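Local structure of HepC.19480.a.B1 (Helicobacter pylori, 6MTZ) at residues L19-Q30 against N144-V155; C174-L184 against Y196-V204. The protein is of unknown function but probably belongs to the DHH–DHHA1 superfamily of phosphoesterases, two-domain enzymes that typically use manganese ions to hydrolyse phosphodiester bonds. All coordinates share one frame; numbering follows the deposited sequence.

Contact 1: L19-Q30 against N144-V155; sequences LDGYACQLVSKQ and NTTWLEPLVEMV. With EDO (1,2-ethanediol), chain C.
Leu26 and Leu148 meet at the apolar centre, their side chains running past one another in opposite directions with Leu26 CD2 3.6 Å from Leu148 CD1. Leu26 CD2 also reaches the edge of the Trp147 ring, 4.1 Å from CZ3 and near the ring plane, so a single methyl touches both the indole edge and Leu148. Val27 stands roughly at right angles to Val152. Val27 CG2, anti to the carbonyl carbon, is 3.7 Å from Val152 CG2, and beta-branching keeps both methyls close to their helices. Toward the start of helix 19-29, the small Ala23 brings CB to 4.0 Å from Val155 CG2, and Leu19 covers the same methyl. The two helices run nearly antiparallel. At the polar edge chi1 of Gln30 (-65°) sets CG against Leu148 CD2, and a bend at chi2 then turns the amide toward Asn144. Each amide offers both a donor and an acceptor: Asn144 ND2, its N-H in its own amide plane, donates to a lone pair of Gln30 OE1 at 2.7 Å in a nearly straight bond (175°), the two amide planes being 48° apart. Helix 19-29 follows strand 10-15 of the parallel sheet, and Gln25 NE2 bonds back to His13 O of that strand. Helix 125-136 covers Ala23 and Cys24, and the backbone nitrogens of Ala125 and Thr126, at its start, bind Asp20 OD2 and OD1 respectively.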
loop_
_atom_site.group_PDB
_atom_site.type_symbol
_atom_site.label_atom_id
_atom_site.label_comp_id
_atom_site.label_asym_id
_atom_site.label_seq_id
_atom_site.Cartn_x
_atom_site.Cartn_y
_atom_site.Cartn_z
ATOM N N LEU A 19 11.046 2.326 1.085
ATOM C CA LEU A 19 11.802 1.889 -0.089
ATOM C C LEU A 19 12.302 0.450 0.074
ATOM O O LEU A 19 12.172 -0.373 -0.837
ATOM C CB LEU A 19 12.982 2.837 -0.340
ATOM C CG LEU A 19 14.036 2.342 -1.355
ATOM C CD1 LEU A 19 13.451 2.245 -2.744
ATOM C CD2 LEU A 19 15.276 3.225 -1.414
ATOM N N ASP A 20 12.922 0.142 1.217
ATOM C CA ASP A 20 13.355 -1.233 1.471
ATOM C C ASP A 20 12.168 -2.185 1.383
ATOM O O ASP A 20 12.236 -3.235 0.730
ATOM C CB ASP A 20 14.037 -1.320 2.852
ATOM C CG ASP A 20 14.884 -2.598 3.040
ATOM O OD1 ASP A 20 15.100 -3.348 2.072
ATOM O OD2 ASP A 20 15.347 -2.847 4.181
ATOM N N GLY A 21 11.041 -1.802 1.999
ATOM C CA GLY A 21 9.881 -2.678 2.005
ATOM C C GLY A 21 9.335 -2.976 0.620
ATOM O O GLY A 21 8.971 -4.117 0.322
ATOM N N TYR A 22 9.235 -1.952 -0.243
ATOM C CA TYR A 22 8.687 -2.207 -1.572
ATOM C C TYR A 22 9.716 -2.823 -2.519
ATOM O O TYR A 22 9.348 -3.610 -3.389
ATOM C CB TYR A 22 8.110 -0.922 -2.190
ATOM C CG TYR A 22 6.696 -0.628 -1.755
ATOM C CD1 TYR A 22 5.636 -1.395 -2.216
ATOM C CD2 TYR A 22 6.416 0.408 -0.878
ATOM C CE1 TYR A 22 4.343 -1.138 -1.814
ATOM C CE2 TYR A 22 5.118 0.673 -0.467
ATOM C CZ TYR A 22 4.090 -0.101 -0.936
ATOM O OH TYR A 22 2.798 0.169 -0.536
ATOM N N ALA A 23 10.993 -2.466 -2.383
ATOM C CA ALA A 23 12.031 -3.106 -3.194
ATOM C C ALA A 23 12.085 -4.625 -2.980
ATOM O O ALA A 23 12.411 -5.376 -3.912
ATOM C CB ALA A 23 13.382 -2.464 -2.876
ATOM N N CYS A 24 11.786 -5.099 -1.764
ATOM C CA CYS A 24 11.683 -6.544 -1.551
ATOM C C CYS A 24 10.717 -7.160 -2.548
ATOM O O CYS A 24 10.947 -8.260 -3.054
ATOM C CB CYS A 24 11.223 -6.843 -0.117
ATOM S SG CYS A 24 12.471 -6.467 1.125
ATOM N N GLN A 25 9.622 -6.464 -2.836
ATOM C CA GLN A 25 8.584 -7.013 -3.695
ATOM C C GLN A 25 8.879 -6.819 -5.174
ATOM O O GLN A 25 8.437 -7.633 -5.992
ATOM C CB GLN A 25 7.245 -6.385 -3.328
ATOM C CG GLN A 25 6.803 -6.819 -1.942
ATOM C CD GLN A 25 5.587 -6.080 -1.453
ATOM O OE1 GLN A 25 5.419 -4.884 -1.707
ATOM N NE2 GLN A 25 4.731 -6.786 -0.730
ATOM N N LEU A 26 9.615 -5.762 -5.542
ATOM C CA LEU A 26 10.197 -5.730 -6.881
ATOM C C LEU A 26 11.064 -6.957 -7.097
ATOM O O LEU A 26 10.990 -7.616 -8.144
ATOM C CB LEU A 26 11.019 -4.455 -7.086
ATOM C CG LEU A 26 11.647 -4.225 -8.472
ATOM C CD1 LEU A 26 11.825 -2.743 -8.728
ATOM C CD2 LEU A 26 12.997 -4.902 -8.622
ATOM N N VAL A 27 11.884 -7.286 -6.103
ATOM C CA VAL A 27 12.791 -8.417 -6.242
ATOM C C VAL A 27 11.997 -9.706 -6.366
ATOM O O VAL A 27 12.215 -10.498 -7.290
ATOM C CB VAL A 27 13.772 -8.461 -5.060
ATOM C CG1 VAL A 27 14.449 -9.838 -4.980
ATOM C CG2 VAL A 27 14.818 -7.339 -5.187
ATOM N N SER A 28 11.034 -9.922 -5.461
ATOM C CA SER A 28 10.315 -11.194 -5.467
ATOM C C SER A 28 9.506 -11.373 -6.737
ATOM O O SER A 28 9.348 -12.505 -7.203
ATOM C CB SER A 28 9.402 -11.327 -4.250
ATOM O OG SER A 28 8.337 -10.401 -4.288
ATOM N N LYS A 29 8.971 -10.280 -7.305
ATOM C CA LYS A 29 8.235 -10.418 -8.570
ATOM C C LYS A 29 9.150 -10.806 -9.728
ATOM O O LYS A 29 8.662 -11.266 -10.766
ATOM C CB LYS A 29 7.490 -9.123 -8.918
ATOM C CG LYS A 29 6.193 -8.938 -8.142
ATOM C CD LYS A 29 5.846 -7.477 -7.964
ATOM C CE LYS A 29 4.821 -7.052 -8.972
ATOM N NZ LYS A 29 3.533 -7.679 -8.651
ATOM N N GLN A 30 10.464 -10.640 -9.580
ATOM C CA GLN A 30 11.363 -11.113 -10.620
ATOM C C GLN A 30 11.523 -12.627 -10.598
ATOM O O GLN A 30 12.032 -13.191 -11.572
ATOM C CB GLN A 30 12.718 -10.414 -10.490
ATOM C CG GLN A 30 12.621 -8.889 -10.746
ATOM C CD GLN A 30 12.477 -8.546 -12.228
ATOM O OE1 GLN A 30 13.169 -9.116 -13.076
ATOM N NE2 GLN A 30 11.566 -7.622 -12.545
ATOM N N ASN A 144 17.673 -9.583 -16.698
ATOM C CA ASN A 144 17.433 -8.447 -15.807
ATOM C C ASN A 144 18.476 -8.326 -14.707
ATOM O O ASN A 144 18.555 -7.269 -14.072
ATOM C CB ASN A 144 16.055 -8.536 -15.156
ATOM C CG ASN A 144 14.937 -8.347 -16.144
ATOM O OD1 ASN A 144 15.180 -8.043 -17.296
ATOM N ND2 ASN A 144 13.700 -8.533 -15.693
ATOM N N THR A 145 19.280 -9.373 -14.487
ATOM C CA THR A 145 20.230 -9.363 -13.382
ATOM C C THR A 145 21.194 -8.185 -13.471
ATOM O O THR A 145 21.609 -7.639 -12.442
ATOM C CB THR A 145 20.992 -10.688 -13.351
ATOM O OG1 THR A 145 20.056 -11.770 -13.195
ATOM C CG2 THR A 145 21.971 -10.707 -12.178
ATOM N N THR A 146 21.533 -7.749 -14.683
ATOM C CA THR A 146 22.540 -6.701 -14.801
ATOM C C THR A 146 22.044 -5.357 -14.272
ATOM O O THR A 146 22.867 -4.509 -13.914
ATOM C CB THR A 146 23.001 -6.586 -16.257
ATOM O OG1 THR A 146 21.876 -6.348 -17.096
ATOM C CG2 THR A 146 23.655 -7.877 -16.698
ATOM N N TRP A 147 20.726 -5.128 -14.212
ATOM C CA TRP A 147 20.243 -3.960 -13.484
ATOM C C TRP A 147 19.679 -4.305 -12.113
ATOM O O TRP A 147 19.709 -3.451 -11.217
ATOM C CB TRP A 147 19.192 -3.182 -14.294
ATOM C CG TRP A 147 17.919 -3.915 -14.635
ATOM C CD1 TRP A 147 17.625 -4.532 -15.823
ATOM C CD2 TRP A 147 16.762 -4.078 -13.805
ATOM N NE1 TRP A 147 16.368 -5.086 -15.770
ATOM C CE2 TRP A 147 15.814 -4.812 -14.547
ATOM C CE3 TRP A 147 16.438 -3.685 -12.504
ATOM C CZ2 TRP A 147 14.569 -5.144 -14.040
ATOM C CZ3 TRP A 147 15.190 -4.026 -11.994
ATOM C CH2 TRP A 147 14.279 -4.755 -12.760
ATOM N N LEU A 148 19.212 -5.536 -11.911
ATOM C CA LEU A 148 18.570 -5.868 -10.645
ATOM C C LEU A 148 19.575 -5.878 -9.492
ATOM O O LEU A 148 19.294 -5.333 -8.412
ATOM C CB LEU A 148 17.840 -7.208 -10.765
ATOM C CG LEU A 148 17.131 -7.645 -9.478
ATOM C CD1 LEU A 148 16.155 -6.568 -8.998
ATOM C CD2 LEU A 148 16.404 -8.947 -9.696
ATOM N N GLU A 149 20.767 -6.464 -9.704
ATOM C CA GLU A 149 21.734 -6.498 -8.608
ATOM C C GLU A 149 22.246 -5.101 -8.263
ATOM O O GLU A 149 22.375 -4.787 -7.074
ATOM C CB GLU A 149 22.892 -7.457 -8.918
ATOM C CG GLU A 149 22.445 -8.916 -8.845
ATOM C CD GLU A 149 23.570 -9.911 -9.066
ATOM O OE1 GLU A 149 24.724 -9.484 -9.274
ATOM O OE2 GLU A 149 23.295 -11.129 -9.033
ATOM N N PRO A 150 22.535 -4.228 -9.236
ATOM C CA PRO A 150 22.850 -2.837 -8.867
ATOM C C PRO A 150 21.727 -2.146 -8.107
ATOM O O PRO A 150 21.985 -1.407 -7.146
ATOM C CB PRO A 150 23.107 -2.179 -10.227
ATOM C CG PRO A 150 23.686 -3.291 -11.028
ATOM C CD PRO A 150 22.823 -4.469 -10.659
ATOM N N LEU A 151 20.481 -2.364 -8.518
ATOM C CA LEU A 151 19.361 -1.767 -7.796
ATOM C C LEU A 151 19.312 -2.269 -6.360
ATOM O O LEU A 151 19.094 -1.487 -5.425
ATOM C CB LEU A 151 18.049 -2.056 -8.531
ATOM C CG LEU A 151 16.778 -1.296 -8.101
ATOM C CD1 LEU A 151 15.788 -1.236 -9.240
ATOM C CD2 LEU A 151 16.106 -1.955 -6.909
ATOM N N VAL A 152 19.521 -3.573 -6.164
ATOM C CA VAL A 152 19.532 -4.128 -4.815
ATOM C C VAL A 152 20.629 -3.481 -3.986
ATOM O O VAL A 152 20.395 -3.040 -2.853
ATOM C CB VAL A 152 19.685 -5.656 -4.871
ATOM C CG1 VAL A 152 20.042 -6.200 -3.492
ATOM C CG2 VAL A 152 18.397 -6.273 -5.385
ATOM N N GLU A 153 21.838 -3.399 -4.547
ATOM C CA GLU A 153 22.963 -2.833 -3.814
ATOM C C GLU A 153 22.719 -1.362 -3.475
ATOM O O GLU A 153 23.080 -0.895 -2.384
ATOM C CB GLU A 153 24.249 -3.012 -4.624
ATOM C CG GLU A 153 25.521 -2.678 -3.834
ATOM C CD GLU A 153 25.786 -3.645 -2.666
ATOM O OE1 GLU A 153 25.195 -4.755 -2.623
ATOM O OE2 GLU A 153 26.597 -3.287 -1.784
ATOM N N MET A 154 22.093 -0.623 -4.395
ATOM C CA MET A 154 21.749 0.775 -4.142
ATOM C C MET A 154 20.835 0.899 -2.930
ATOM O O MET A 154 21.098 1.685 -2.012
ATOM C CB MET A 154 21.071 1.380 -5.377
ATOM C CG MET A 154 20.324 2.710 -5.074
ATOM S SD MET A 154 19.038 3.151 -6.274
ATOM C CE MET A 154 17.637 2.190 -5.692
ATOM N N VAL A 155 19.753 0.121 -2.909
ATOM C CA VAL A 155 18.891 0.096 -1.736
ATOM C C VAL A 155 19.698 -0.246 -0.494
ATOM O O VAL A 155 19.517 0.367 0.567
ATOM C CB VAL A 155 17.721 -0.885 -1.935
ATOM C CG1 VAL A 155 16.940 -1.052 -0.632
ATOM C CG2 VAL A 155 16.797 -0.393 -3.037
HETATM C C1 EDO C . 23.501 -7.351 -5.203
HETATM O O1 EDO C . 24.579 -6.519 -4.755
HETATM C C2 EDO C . 22.963 -8.182 -4.037
HETATM O O2 EDO C . 23.485 -9.516 -4.067
#

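Contact 2: C174-L184 against Y196-V204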
loop_
_atom_site.group_PDB
_atom_site.type_symbol
_atom_site.label_atom_id
_atom_site.label_comp_id
_atom_site.label_asym_id
_atom_site.label_seq_id
_atom_site.Cartn_x
_atom_site.Cartn_y
_atom_site.Cartn_z
ATOM N N CYS A 174 15.670 7.722 -4.334
ATOM C CA CYS A 174 14.642 6.689 -4.401
ATOM C C CYS A 174 13.874 6.580 -3.089
ATOM O O CYS A 174 12.663 6.353 -3.094
ATOM C CB CYS A 174 15.262 5.344 -4.773
ATOM S SG CYS A 174 15.877 5.261 -6.463
ATOM N N MET A 175 14.558 6.740 -1.958
ATOM C CA MET A 175 13.884 6.691 -0.668
ATOM C C MET A 175 12.824 7.787 -0.568
ATOM O O MET A 175 11.665 7.529 -0.213
ATOM C CB MET A 175 14.926 6.827 0.441
ATOM C CG MET A 175 14.450 6.525 1.831
ATOM S SD MET A 175 15.886 6.537 2.955
ATOM C CE MET A 175 16.205 8.289 3.124
ATOM N N ARG A 176 13.205 9.024 -0.880
ATOM C CA ARG A 176 12.214 10.092 -0.928
ATOM C C ARG A 176 11.142 9.805 -1.979
ATOM O O ARG A 176 9.967 10.121 -1.775
ATOM C CB ARG A 176 12.898 11.431 -1.201
ATOM C CG ARG A 176 11.940 12.623 -1.385
ATOM C CD ARG A 176 12.711 13.944 -1.311
ATOM N NE ARG A 176 13.910 13.827 -2.131
ATOM C CZ ARG A 176 13.952 14.107 -3.430
ATOM N NH1 ARG A 176 12.864 14.565 -4.038
ATOM N NH2 ARG A 176 15.083 13.940 -4.111
ATOM N N MET A 177 11.526 9.216 -3.120
ATOM C CA MET A 177 10.523 8.900 -4.136
ATOM C C MET A 177 9.418 8.019 -3.564
ATOM O O MET A 177 8.227 8.243 -3.833
ATOM C CB MET A 177 11.166 8.214 -5.341
ATOM C CG MET A 177 10.147 7.786 -6.433
ATOM S SD MET A 177 9.331 6.190 -6.184
ATOM C CE MET A 177 10.668 5.092 -6.668
ATOM N N ILE A 178 9.790 7.011 -2.772
ATOM C CA ILE A 178 8.794 6.090 -2.236
ATOM C C ILE A 178 7.910 6.799 -1.216
ATOM O O ILE A 178 6.693 6.579 -1.170
ATOM C CB ILE A 178 9.488 4.851 -1.635
ATOM C CG1 ILE A 178 10.082 4.019 -2.750
ATOM C CG2 ILE A 178 8.500 4.011 -0.815
ATOM C CD1 ILE A 178 9.005 3.415 -3.680
ATOM N N THR A 179 8.506 7.659 -0.388
ATOM C CA THR A 179 7.744 8.365 0.640
ATOM C C THR A 179 6.710 9.297 0.021
ATOM O O THR A 179 5.608 9.460 0.558
ATOM C CB THR A 179 8.692 9.166 1.539
ATOM O OG1 THR A 179 9.578 8.286 2.247
ATOM C CG2 THR A 179 7.911 9.995 2.525
ATOM N N GLN A 180 7.047 9.923 -1.101
ATOM C CA GLN A 180 6.254 11.008 -1.654
ATOM C C GLN A 180 5.366 10.573 -2.802
ATOM O O GLN A 180 4.635 11.406 -3.345
ATOM C CB GLN A 180 7.174 12.144 -2.111
ATOM C CG GLN A 180 7.813 12.889 -0.929
ATOM C CD GLN A 180 8.700 14.074 -1.360
ATOM O OE1 GLN A 180 9.069 14.219 -2.529
ATOM N NE2 GLN A 180 9.052 14.902 -0.412
ATOM N N SER A 181 5.406 9.301 -3.197
ATOM C CA SER A 181 4.529 8.826 -4.269
ATOM C C SER A 181 3.198 8.356 -3.675
ATOM O O SER A 181 2.808 7.197 -3.770
ATOM C CB SER A 181 5.217 7.737 -5.097
ATOM O OG SER A 181 5.732 6.666 -4.291
ATOM N N SER A 182 2.496 9.304 -3.052
ATOM C CA SER A 182 1.255 9.048 -2.337
ATOM C C SER A 182 0.025 9.452 -3.142
ATOM O O SER A 182 -1.061 9.594 -2.565
ATOM C CB SER A 182 1.276 9.779 -0.995
ATOM O OG SER A 182 2.513 9.565 -0.319
ATOM N N GLU A 183 0.174 9.640 -4.460
ATOM C CA GLU A 183 -0.937 10.068 -5.305
ATOM C C GLU A 183 -2.058 9.037 -5.404
ATOM O O GLU A 183 -3.174 9.408 -5.761
ATOM C CB GLU A 183 -0.430 10.408 -6.715
ATOM C CG GLU A 183 0.460 11.665 -6.808
ATOM C CD GLU A 183 1.863 11.421 -6.286
ATOM O OE1 GLU A 183 2.253 10.233 -6.183
ATOM O OE2 GLU A 183 2.562 12.408 -5.961
ATOM N N LEU A 184 -1.785 7.749 -5.159
ATOM C CA LEU A 184 -2.827 6.722 -5.088
ATOM C C LEU A 184 -2.940 6.250 -3.639
ATOM O O LEU A 184 -2.036 5.569 -3.126
ATOM C CB LEU A 184 -2.526 5.544 -6.018
ATOM C CG LEU A 184 -2.349 5.827 -7.522
ATOM C CD1 LEU A 184 -1.978 4.551 -8.275
ATOM C CD2 LEU A 184 -3.611 6.452 -8.149
ATOM N N TYR A 196 2.226 1.222 -9.054
ATOM C CA TYR A 196 2.759 2.551 -9.333
ATOM C C TYR A 196 4.163 2.730 -8.747
ATOM O O TYR A 196 5.100 3.107 -9.459
ATOM C CB TYR A 196 1.774 3.569 -8.766
ATOM C CG TYR A 196 2.143 5.028 -8.791
ATOM C CD1 TYR A 196 2.609 5.655 -9.945
ATOM C CD2 TYR A 196 1.926 5.799 -7.666
ATOM C CE1 TYR A 196 2.901 7.023 -9.934
ATOM C CE2 TYR A 196 2.205 7.130 -7.641
ATOM C CZ TYR A 196 2.695 7.748 -8.762
ATOM O OH TYR A 196 2.940 9.105 -8.663
ATOM N N LYS A 197 4.314 2.496 -7.440
ATOM C CA LYS A 197 5.624 2.633 -6.812
ATOM C C LYS A 197 6.624 1.692 -7.458
ATOM O O LYS A 197 7.755 2.092 -7.747
ATOM C CB LYS A 197 5.553 2.359 -5.299
ATOM C CG LYS A 197 4.709 3.361 -4.502
ATOM C CD LYS A 197 4.664 3.011 -3.025
ATOM C CE LYS A 197 3.833 3.972 -2.194
ATOM N NZ LYS A 197 4.306 5.358 -2.240
ATOM N N LEU A 198 6.213 0.447 -7.731
ATOM C CA LEU A 198 7.157 -0.513 -8.294
ATOM C C LEU A 198 7.540 -0.137 -9.714
ATOM O O LEU A 198 8.689 -0.349 -10.127
ATOM C CB LEU A 198 6.579 -1.928 -8.264
ATOM C CG LEU A 198 6.426 -2.513 -6.859
ATOM C CD1 LEU A 198 6.179 -3.996 -6.978
ATOM C CD2 LEU A 198 7.653 -2.225 -6.020
ATOM N N LYS A 199 6.594 0.408 -10.483
ATOM C CA LYS A 199 6.945 0.924 -11.802
ATOM C C LYS A 199 7.992 2.024 -11.680
ATOM O O LYS A 199 9.009 2.010 -12.379
ATOM C CB LYS A 199 5.705 1.455 -12.529
ATOM N N LEU A 200 7.758 2.988 -10.785
ATOM C CA LEU A 200 8.706 4.092 -10.613
ATOM C C LEU A 200 10.083 3.589 -10.196
ATOM O O LEU A 200 11.110 4.093 -10.669
ATOM C CB LEU A 200 8.184 5.087 -9.561
ATOM C CG LEU A 200 6.890 5.837 -9.912
ATOM C CD1 LEU A 200 6.342 6.555 -8.704
ATOM C CD2 LEU A 200 7.159 6.840 -11.033
ATOM N N LEU A 201 10.129 2.627 -9.275
ATOM C CA LEU A 201 11.420 2.141 -8.796
ATOM C C LEU A 201 12.148 1.391 -9.897
ATOM O O LEU A 201 13.338 1.625 -10.135
ATOM C CB LEU A 201 11.224 1.259 -7.557
ATOM C CG LEU A 201 12.520 0.697 -6.985
ATOM C CD1 LEU A 201 13.405 1.856 -6.580
ATOM C CD2 LEU A 201 12.230 -0.235 -5.800
ATOM N N GLU A 202 11.438 0.511 -10.615
ATOM C CA GLU A 202 12.075 -0.211 -11.721
ATOM C C GLU A 202 12.653 0.735 -12.775
ATOM O O GLU A 202 13.681 0.418 -13.387
ATOM C CB GLU A 202 11.088 -1.188 -12.381
ATOM C CG GLU A 202 11.743 -1.979 -13.532
ATOM C CD GLU A 202 10.932 -3.165 -14.036
ATOM O OE1 GLU A 202 9.977 -3.609 -13.350
ATOM O OE2 GLU A 202 11.270 -3.657 -15.133
ATOM N N GLU A 203 12.030 1.902 -13.003
ATOM C CA GLU A 203 12.566 2.820 -14.018
ATOM C C GLU A 203 13.964 3.313 -13.669
ATOM O O GLU A 203 14.699 3.759 -14.557
ATOM C CB GLU A 203 11.630 4.034 -14.237
ATOM C CG GLU A 203 10.662 3.870 -15.426
ATOM C CD GLU A 203 9.381 4.710 -15.303
ATOM O OE1 GLU A 203 8.513 4.623 -16.201
ATOM O OE2 GLU A 203 9.227 5.441 -14.304
ATOM N N VAL A 204 14.367 3.233 -12.402
ATOM C CA VAL A 204 15.737 3.595 -12.041
ATOM C C VAL A 204 16.760 2.788 -12.834
ATOM O O VAL A 204 17.906 3.227 -12.993
ATOM C CB VAL A 204 15.923 3.417 -10.512
ATOM C CG1 VAL A 204 17.353 3.557 -10.095
ATOM C CG2 VAL A 204 15.099 4.430 -9.783
#
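Lys197 reaches across to Ile178 and Ser181, gripping the last turn of the facing helix and the turn after it with three hydrogen bonds. Its chain is extended until a turn at chi4 (-60°), which brings Lys197 NZ 2.9 Å from Ile178 O, in the carbonyl plane, and 2.8 Å from Ser181 OG. A third bond reaches Ser181 O from above its carbonyl plane. Lysine suits the place: Ile178 CD1 meets the root of the chain at Lys197 CB, Tyr22 also touches the chain, and the ammonium probably gains from carbonyls at a helix C terminus. Ser181 OG also donates to Met177 O, which fixes its rotation, and Ser181 centres an inverse gamma turn. Helices 168-180 and 190-203, consecutive and nearly antiparallel, form a helical hairpin. On its apolar side Met177, bent at chi2 and chi3, lays SD 3.7 Å from Leu200 CB and curls CE over the backbone of Leu201. Cys174 SG abuts Val204 CG2 at 3.5 Å. Leu200 CD1, one turn on, sits over the rim of one face of the Tyr196 ring. At the ring's edge Tyr196 OH donates to Glu183 OE1 over 2.8 Å from above the carboxylate plane, ring and carboxylate 87° apart. Lys225 holds Glu183 OE2.

From the N terminus, the chain leaves strand 10-15 for helix 19-29 and then builds the rest of the parallel sheet and helix 125-136 before contact 1 closes this long excursion of 113 residues. Contact 2 opens only afterwards and closes a short one of 11 residues, so the two lie in series and neither crosses nor contains the other. They nevertheless share a core, with centres about 13 Å apart. Helix 168-180, which follows helix 145-159, carries Cys174 SG to 3.6 Å from Met154 CE, and Tyr22 and Leu19 rest on the hairpin's Lys197 and Ile178. The sheet's first helix is thus tied to helices 145-159, 168-180 and 190-203.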